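Local coordinates for protein tropomodulin TMD-1 (Caenorhabditis elegans, PDB 1PGV) that probably caps actin filaments at the pointed end, blocking their growth and shortening, and is represented here by its C-terminal domain, at residues R88-S99 and R117-I128. Numbering follows the deposited sequence. Where two conformers were deposited one is given.
Sequences RGLIELIETSPS and RLLRSTLVTQSI
Ile94 presses its two branches onto different parts of 117-128. The CG1 branch lies beside its own backbone N (chi1 -63°) and carries CD1 to Leu118, 4.0 Å from Leu118 CD2. CG2 is thereby turned toward Thr122 and beyond, where it meets Thr122 CA at 3.6 Å and the tip of Ile128, whose side chain lies at about a right angle to that of Ile94. A beta-branched residue suits this buried place because it can fill both directions at once. Leu118 returns the packing through one methyl: its CD2 sits 3.8 Å from Ile91 CG1 and touches Leu90 CB as well. Farther out, Ile91 CD1 lies over one face of the Arg117 guanidinium, off-centre toward its rim and only 3.1 Å from NH2, a tight and somewhat strained contact at the solvent edge. Glu95 meets the other segment mainly along its extended chain, CG against Val124 CG2 at 3.6 Å, with CG and OE2 both beside Ser121 CB.

Beyond the helices the contact becomes polar. Pro98 has no N-H to offer Ile94 O, and two waters donate to that carbonyl instead; one also donates to Ser127 OG, the other to Ser121 O while accepting from Thr125 N. Thr125 OG1 donates to Ser97 O (2.8 Å), the C=O...donor angle being 161°, and its CG2 rests near Glu95 O. A valine here keeps the branched shape but lacks the hydroxyl, and would probably leave Ser97 O without this donor and the chain after helix 90-96 less firmly tied to the chain at Thr125. Ser127 OG is also bonded to Leu100 O.

Helices 90-96 and 117-121 run nearly parallel, 16° apart and 9.0 Å between axes, each leading into a strand of one parallel sheet: the side-by-side helix packing of the leucine-rich repeat fold.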
ATOM      1  N   ARG A  88      -8.251   4.328   6.565  1.00 29.03           N
ATOM      2  CA  ARG A  88      -8.246   3.268   7.570  1.00 28.67           C
ATOM      3  C   ARG A  88      -8.713   1.932   6.994  1.00 26.60           C
ATOM      4  O   ARG A  88      -8.224   0.873   7.389  1.00 25.40           O
ATOM      5  CB  ARG A  88      -9.142   3.654   8.750  1.00 32.76           C
ATOM      6  CG  ARG A  88      -8.467   3.543  10.107  1.00 37.84           C
ATOM      7  CD  ARG A  88      -8.430   4.893  10.814  1.00 40.90           C
ATOM      8  NE  ARG A  88      -9.772   5.436  11.013  1.00 44.29           N
ATOM      9  CZ  ARG A  88     -10.027   6.657  11.476  1.00 45.39           C
ATOM     10  NH1 ARG A  88      -9.028   7.472  11.792  1.00 46.16           N
ATOM     11  NH2 ARG A  88     -11.282   7.066  11.616  1.00 45.41           N
ATOM     12  N   GLY A  89      -9.661   1.988   6.062  1.00 24.14           N
ATOM     13  CA  GLY A  89     -10.187   0.776   5.455  1.00 22.62           C
ATOM     14  C   GLY A  89      -9.147  -0.020   4.687  1.00 21.88           C
ATOM     15  O   GLY A  89      -9.344  -1.206   4.403  1.00 20.23           O
ATOM     16  N   LEU A  90      -8.037   0.629   4.347  1.00 19.19           N
ATOM     17  CA  LEU A  90      -6.966  -0.037   3.614  1.00 19.79           C
ATOM     18  C   LEU A  90      -6.339  -1.140   4.451  1.00 19.38           C
ATOM     19  O   LEU A  90      -5.707  -2.056   3.918  1.00 18.34           O
ATOM     20  CB  LEU A  90      -5.891   0.968   3.193  1.00 20.67           C
ATOM     21  CG  LEU A  90      -6.288   1.942   2.081  1.00 20.94           C
ATOM     22  CD1 LEU A  90      -5.116   2.847   1.762  1.00 21.17           C
ATOM     23  CD2 LEU A  90      -6.721   1.164   0.838  1.00 22.30           C
ATOM     24  N   ILE A  91      -6.504  -1.056   5.769  1.00 19.03           N
ATOM     25  CA  ILE A  91      -5.956  -2.088   6.630  1.00 18.15           C
ATOM     26  C   ILE A  91      -6.615  -3.423   6.301  1.00 17.62           C
ATOM     27  O   ILE A  91      -5.928  -4.423   6.123  1.00 16.11           O
ATOM     28  CB  ILE A  91      -6.180  -1.766   8.128  1.00 19.87           C
ATOM     29  CG1 ILE A  91      -5.342  -0.545   8.518  1.00 20.06           C
ATOM     30  CG2 ILE A  91      -5.790  -2.971   8.982  1.00 19.88           C
ATOM     31  CD1 ILE A  91      -5.581  -0.051   9.937  1.00 24.60           C
ATOM     32  N   GLU A  92      -7.944  -3.443   6.213  1.00 18.50           N
ATOM     33  CA  GLU A  92      -8.653  -4.680   5.906  1.00 18.90           C
ATOM     34  C   GLU A  92      -8.260  -5.186   4.518  1.00 19.24           C
ATOM     35  O   GLU A  92      -8.017  -6.380   4.327  1.00 18.62           O
ATOM     36  CB  GLU A  92     -10.168  -4.473   5.947  1.00 22.12           C
ATOM     37  CG  GLU A  92     -10.945  -5.781   5.933  1.00 27.39           C
ATOM     38  CD  GLU A  92     -12.432  -5.592   5.701  1.00 32.29           C
ATOM     39  OE1 GLU A  92     -12.992  -4.588   6.187  1.00 33.86           O
ATOM     40  OE2 GLU A  92     -13.045  -6.460   5.042  1.00 35.08           O
ATOM     41  N   LEU A  93      -8.199  -4.270   3.558  1.00 19.35           N
ATOM     42  CA  LEU A  93      -7.836  -4.628   2.183  1.00 18.99           C
ATOM     43  C   LEU A  93      -6.477  -5.318   2.121  1.00 19.07           C
ATOM     44  O   LEU A  93      -6.341  -6.409   1.553  1.00 18.93           O
ATOM     45  CB  LEU A  93      -7.804  -3.380   1.298  1.00 19.70           C
ATOM     46  CG  LEU A  93      -7.321  -3.635  -0.136  1.00 19.53           C
ATOM     47  CD1 LEU A  93      -8.257  -4.620  -0.801  1.00 19.61           C
ATOM     48  CD2 LEU A  93      -7.263  -2.333  -0.916  1.00 20.76           C
ATOM     49  N   ILE A  94      -5.471  -4.675   2.709  1.00 18.26           N
ATOM     50  CA  ILE A  94      -4.118  -5.213   2.719  1.00 16.46           C
ATOM     51  C   ILE A  94      -4.035  -6.569   3.407  1.00 17.13           C
ATOM     52  O   ILE A  94      -3.414  -7.497   2.889  1.00 16.37           O
ATOM     53  CB  ILE A  94      -3.142  -4.226   3.415  1.00 15.80           C
ATOM     54  CG1 ILE A  94      -3.090  -2.920   2.623  1.00 15.16           C
ATOM     55  CG2 ILE A  94      -1.749  -4.842   3.535  1.00 18.53           C
ATOM     56  CD1 ILE A  94      -2.286  -1.811   3.298  1.00 15.97           C
ATOM     57  N   GLU A  95      -4.661  -6.693   4.575  1.00 17.05           N
ATOM     58  CA  GLU A  95      -4.610  -7.953   5.304  1.00 18.53           C
ATOM     59  C   GLU A  95      -5.419  -9.077   4.672  1.00 19.75           C
ATOM     60  O   GLU A  95      -5.177 -10.249   4.956  1.00 21.29           O
ATOM     61  CB  GLU A  95      -5.070  -7.745   6.752  1.00 19.81           C
ATOM     62  CG  GLU A  95      -4.150  -6.835   7.539  1.00 20.44           C
ATOM     63  CD  GLU A  95      -4.574  -6.683   8.989  1.00 24.45           C
ATOM     64  OE1 GLU A  95      -5.544  -7.354   9.403  1.00 24.53           O
ATOM     65  OE2 GLU A  95      -3.931  -5.894   9.708  1.00 24.79           O
ATOM     66  N   THR A  96      -6.364  -8.723   3.807  1.00 19.12           N
ATOM     67  CA  THR A  96      -7.226  -9.710   3.164  1.00 22.43           C
ATOM     68  C   THR A  96      -6.805 -10.134   1.757  1.00 21.11           C
ATOM     69  O   THR A  96      -6.898 -11.312   1.403  1.00 19.55           O
ATOM     70  CB  THR A  96      -8.676  -9.190   3.059  1.00 23.34           C
ATOM     71  OG1 THR A  96      -9.207  -8.971   4.372  1.00 30.02           O
ATOM     72  CG2 THR A  96      -9.558 -10.197   2.324  1.00 29.03           C
ATOM     73  N   SER A  97      -6.339  -9.176   0.966  1.00 18.96           N
ATOM     74  CA  SER A  97      -5.970  -9.443  -0.427  1.00 19.54           C
ATOM     75  C   SER A  97      -4.783 -10.354  -0.723  1.00 19.97           C
ATOM     76  O   SER A  97      -3.695 -10.177  -0.182  1.00 21.16           O
ATOM     77  CB  SER A  97      -5.750  -8.120  -1.164  1.00 18.42           C
ATOM     78  OG  SER A  97      -5.415  -8.357  -2.530  1.00 18.26           O
ATOM     79  N   PRO A  98      -4.990 -11.356  -1.597  1.00 20.52           N
ATOM     80  CA  PRO A  98      -3.908 -12.272  -1.959  1.00 19.99           C
ATOM     81  C   PRO A  98      -3.279 -11.832  -3.289  1.00 19.15           C
ATOM     82  O   PRO A  98      -2.219 -12.322  -3.686  1.00 19.62           O
ATOM     83  CB  PRO A  98      -4.631 -13.606  -2.085  1.00 21.05           C
ATOM     84  CG  PRO A  98      -5.905 -13.202  -2.721  1.00 20.43           C
ATOM     85  CD  PRO A  98      -6.299 -11.950  -1.927  1.00 21.44           C
ATOM     86  N   SER A  99      -3.924 -10.874  -3.952  1.00 18.87           N
ATOM     87  CA  SER A  99      -3.470 -10.403  -5.257  1.00 19.22           C
ATOM     88  C   SER A  99      -2.903  -8.990  -5.364  1.00 17.56           C
ATOM     89  O   SER A  99      -2.190  -8.682  -6.320  1.00 17.35           O
ATOM     90  CB  SER A  99      -4.619 -10.544  -6.265  1.00 21.78           C
ATOM     91  OG  SER A  99      -5.748  -9.766  -5.876  1.00 22.70           O
ATOM     92  N   ARG A 117       0.883   1.283  10.471  1.00 16.31           N
ATOM     93  CA  ARG A 117      -0.076   0.193  10.569  1.00 17.48           C
ATOM     94  C   ARG A 117      -0.294  -0.451   9.196  1.00 17.19           C
ATOM     95  O   ARG A 117      -0.395  -1.671   9.089  1.00 17.18           O
ATOM     96  CB  ARG A 117      -1.407   0.699  11.125  1.00 20.03           C
ATOM     97  CG  ARG A 117      -1.322   1.182  12.568  1.00 24.79           C
ATOM     98  CD  ARG A 117      -2.662   1.740  13.030  1.00 30.85           C
ATOM     99  NE  ARG A 117      -3.700   0.714  13.025  1.00 36.25           N
ATOM    100  CZ  ARG A 117      -5.005   0.968  13.023  1.00 39.27           C
ATOM    101  NH1 ARG A 117      -5.440   2.223  13.023  1.00 40.34           N
ATOM    102  NH2 ARG A 117      -5.875  -0.033  13.021  1.00 40.97           N
ATOM    103  N   LEU A 118      -0.356   0.369   8.151  1.00 16.92           N
ATOM    104  CA  LEU A 118      -0.556  -0.165   6.803  1.00 15.76           C
ATOM    105  C   LEU A 118       0.609  -1.080   6.407  1.00 14.98           C
ATOM    106  O   LEU A 118       0.397  -2.176   5.878  1.00 14.92           O
ATOM    107  CB  LEU A 118      -0.697   0.971   5.785  1.00 17.30           C
ATOM    108  CG  LEU A 118      -1.902   1.908   5.958  1.00 17.86           C
ATOM    109  CD1 LEU A 118      -1.862   2.974   4.875  1.00 19.32           C
ATOM    110  CD2 LEU A 118      -3.203   1.121   5.901  1.00 16.54           C
ATOM    111  N   LEU A 119       1.837  -0.638   6.662  1.00 14.73           N
ATOM    112  CA  LEU A 119       3.007  -1.454   6.335  1.00 14.96           C
ATOM    113  C   LEU A 119       3.065  -2.727   7.170  1.00 14.80           C
ATOM    114  O   LEU A 119       3.437  -3.787   6.677  1.00 16.85           O
ATOM    115  CB  LEU A 119       4.303  -0.659   6.528  1.00 15.55           C
ATOM    116  CG  LEU A 119       4.913  -0.009   5.288  1.00 18.43           C
ATOM    117  CD1 LEU A 119       6.104   0.840   5.698  1.00 18.97           C
ATOM    118  CD2 LEU A 119       5.352  -1.094   4.298  1.00 16.02           C
ATOM    119  N   ARG A 120       2.698  -2.645   8.445  1.00 15.56           N
ATOM    120  CA  ARG A 120       2.737  -3.841   9.266  1.00 15.52           C
ATOM    121  C   ARG A 120       1.678  -4.837   8.783  1.00 16.20           C
ATOM    122  O   ARG A 120       1.872  -6.053   8.856  1.00 16.59           O
ATOM    123  CB  ARG A 120       2.519  -3.477  10.744  1.00 17.50           C
ATOM    124  CG  ARG A 120       2.783  -4.622  11.713  1.00 19.57           C
ATOM    125  CD  ARG A 120       3.213  -4.080  13.077  1.00 19.13           C
ATOM    126  NE  ARG A 120       4.592  -3.595  13.078  1.00 16.97           N
ATOM    127  CZ  ARG A 120       5.649  -4.349  13.373  1.00 16.19           C
ATOM    128  NH1 ARG A 120       5.484  -5.626  13.692  1.00 17.43           N
ATOM    129  NH2 ARG A 120       6.868  -3.828  13.368  1.00 19.01           N
ATOM    130  N   SER A 121       0.567  -4.329   8.261  1.00 14.72           N
ATOM    131  CA  SER A 121      -0.495  -5.204   7.775  1.00 15.31           C
ATOM    132  C   SER A 121      -0.093  -5.981   6.522  1.00 15.70           C
ATOM    133  O   SER A 121      -0.702  -6.995   6.204  1.00 16.38           O
ATOM    134  CB  SER A 121      -1.769  -4.403   7.496  1.00 17.68           C
ATOM    135  OG  SER A 121      -1.579  -3.464   6.454  0.50 21.25           O
ATOM    136  N   THR A 122       0.934  -5.505   5.827  1.00 13.56           N
ATOM    137  CA  THR A 122       1.398  -6.177   4.605  1.00 15.09           C
ATOM    138  C   THR A 122       1.958  -7.567   4.912  1.00 14.79           C
ATOM    139  O   THR A 122       2.138  -8.395   4.010  1.00 13.83           O
ATOM    140  CB  THR A 122       2.502  -5.364   3.895  1.00 16.58           C
ATOM    141  OG1 THR A 122       3.682  -5.330   4.710  1.00 15.02           O
ATOM    142  CG2 THR A 122       2.028  -3.937   3.627  1.00 15.86           C
ATOM    143  N   LEU A 123       2.218  -7.834   6.189  1.00 14.00           N
ATOM    144  CA  LEU A 123       2.782  -9.115   6.588  1.00 14.48           C
ATOM    145  C   LEU A 123       1.807 -10.282   6.581  1.00 17.19           C
ATOM    146  O   LEU A 123       2.225 -11.440   6.540  1.00 16.29           O
ATOM    147  CB  LEU A 123       3.415  -8.997   7.981  1.00 14.95           C
ATOM    148  CG  LEU A 123       4.610  -8.048   8.086  1.00 13.01           C
ATOM    149  CD1 LEU A 123       5.040  -7.917   9.556  1.00 14.87           C
ATOM    150  CD2 LEU A 123       5.766  -8.579   7.244  1.00 15.54           C
ATOM    151  N   VAL A 124       0.514  -9.992   6.607  1.00 16.38           N
ATOM    152  CA  VAL A 124      -0.479 -11.054   6.632  1.00 17.17           C
ATOM    153  C   VAL A 124      -0.448 -11.942   5.385  1.00 19.17           C
ATOM    154  O   VAL A 124      -0.334 -13.166   5.492  1.00 19.09           O
ATOM    155  CB  VAL A 124      -1.890 -10.474   6.818  1.00 18.11           C
ATOM    156  CG1 VAL A 124      -2.920 -11.593   6.843  1.00 19.51           C
ATOM    157  CG2 VAL A 124      -1.943  -9.670   8.119  1.00 19.79           C
ATOM    158  N   THR A 125      -0.544 -11.331   4.208  1.00 16.92           N
ATOM    159  CA  THR A 125      -0.527 -12.110   2.965  1.00 17.46           C
ATOM    160  C   THR A 125       0.736 -11.874   2.147  1.00 17.32           C
ATOM    161  O   THR A 125       1.095 -12.690   1.282  1.00 16.89           O
ATOM    162  CB  THR A 125      -1.725 -11.763   2.064  1.00 18.97           C
ATOM    163  OG1 THR A 125      -1.586 -10.422   1.583  1.00 16.31           O
ATOM    164  CG2 THR A 125      -3.024 -11.899   2.825  1.00 18.27           C
ATOM    165  N   GLN A 126       1.404 -10.756   2.412  1.00 14.99           N
ATOM    166  CA  GLN A 126       2.615 -10.385   1.694  1.00 15.74           C
ATOM    167  C   GLN A 126       2.467 -10.438   0.167  1.00 15.90           C
ATOM    168  O   GLN A 126       3.379 -10.856  -0.555  1.00 16.67           O
ATOM    169  CB  GLN A 126       3.790 -11.253   2.165  1.00 16.71           C
ATOM    170  CG  GLN A 126       4.194 -10.931   3.611  1.00 17.12           C
ATOM    171  CD  GLN A 126       5.412 -11.693   4.086  1.00 18.99           C
ATOM    172  OE1 GLN A 126       6.408 -11.808   3.371  1.00 19.06           O
ATOM    173  NE2 GLN A 126       5.347 -12.204   5.316  1.00 22.42           N
ATOM    174  N   SER A 127       1.313  -9.997  -0.317  1.00 16.09           N
ATOM    175  CA  SER A 127       1.055  -9.964  -1.755  1.00 15.61           C
ATOM    176  C   SER A 127       1.683  -8.709  -2.356  1.00 15.95           C
ATOM    177  O   SER A 127       2.161  -8.717  -3.490  1.00 16.50           O
ATOM    178  CB  SER A 127      -0.452  -9.961  -2.020  1.00 17.15           C
ATOM    179  OG  SER A 127      -1.056  -8.769  -1.536  1.00 16.33           O
ATOM    180  N   ILE A 128       1.704  -7.624  -1.584  1.00 16.43           N
ATOM    181  CA  ILE A 128       2.251  -6.360  -2.063  1.00 14.96           C
ATOM    182  C   ILE A 128       3.763  -6.332  -2.274  1.00 16.37           C
ATOM    183  O   ILE A 128       4.528  -6.764  -1.407  1.00 16.89           O
ATOM    184  CB  ILE A 128       1.867  -5.199  -1.098  1.00 15.48           C
ATOM    185  CG1 ILE A 128       0.344  -5.041  -1.065  1.00 15.06           C
ATOM    186  CG2 ILE A 128       2.544  -3.911  -1.533  1.00 13.58           C
ATOM    187  CD1 ILE A 128      -0.164  -3.992  -0.066  1.00 16.77           C
TER
HETATM  188  O   HOH W   1      -1.877  -7.243   0.536  1.00 16.81           O
HETATM  189  O   HOH W   2      -0.905  -8.463   4.036  1.00 17.27           O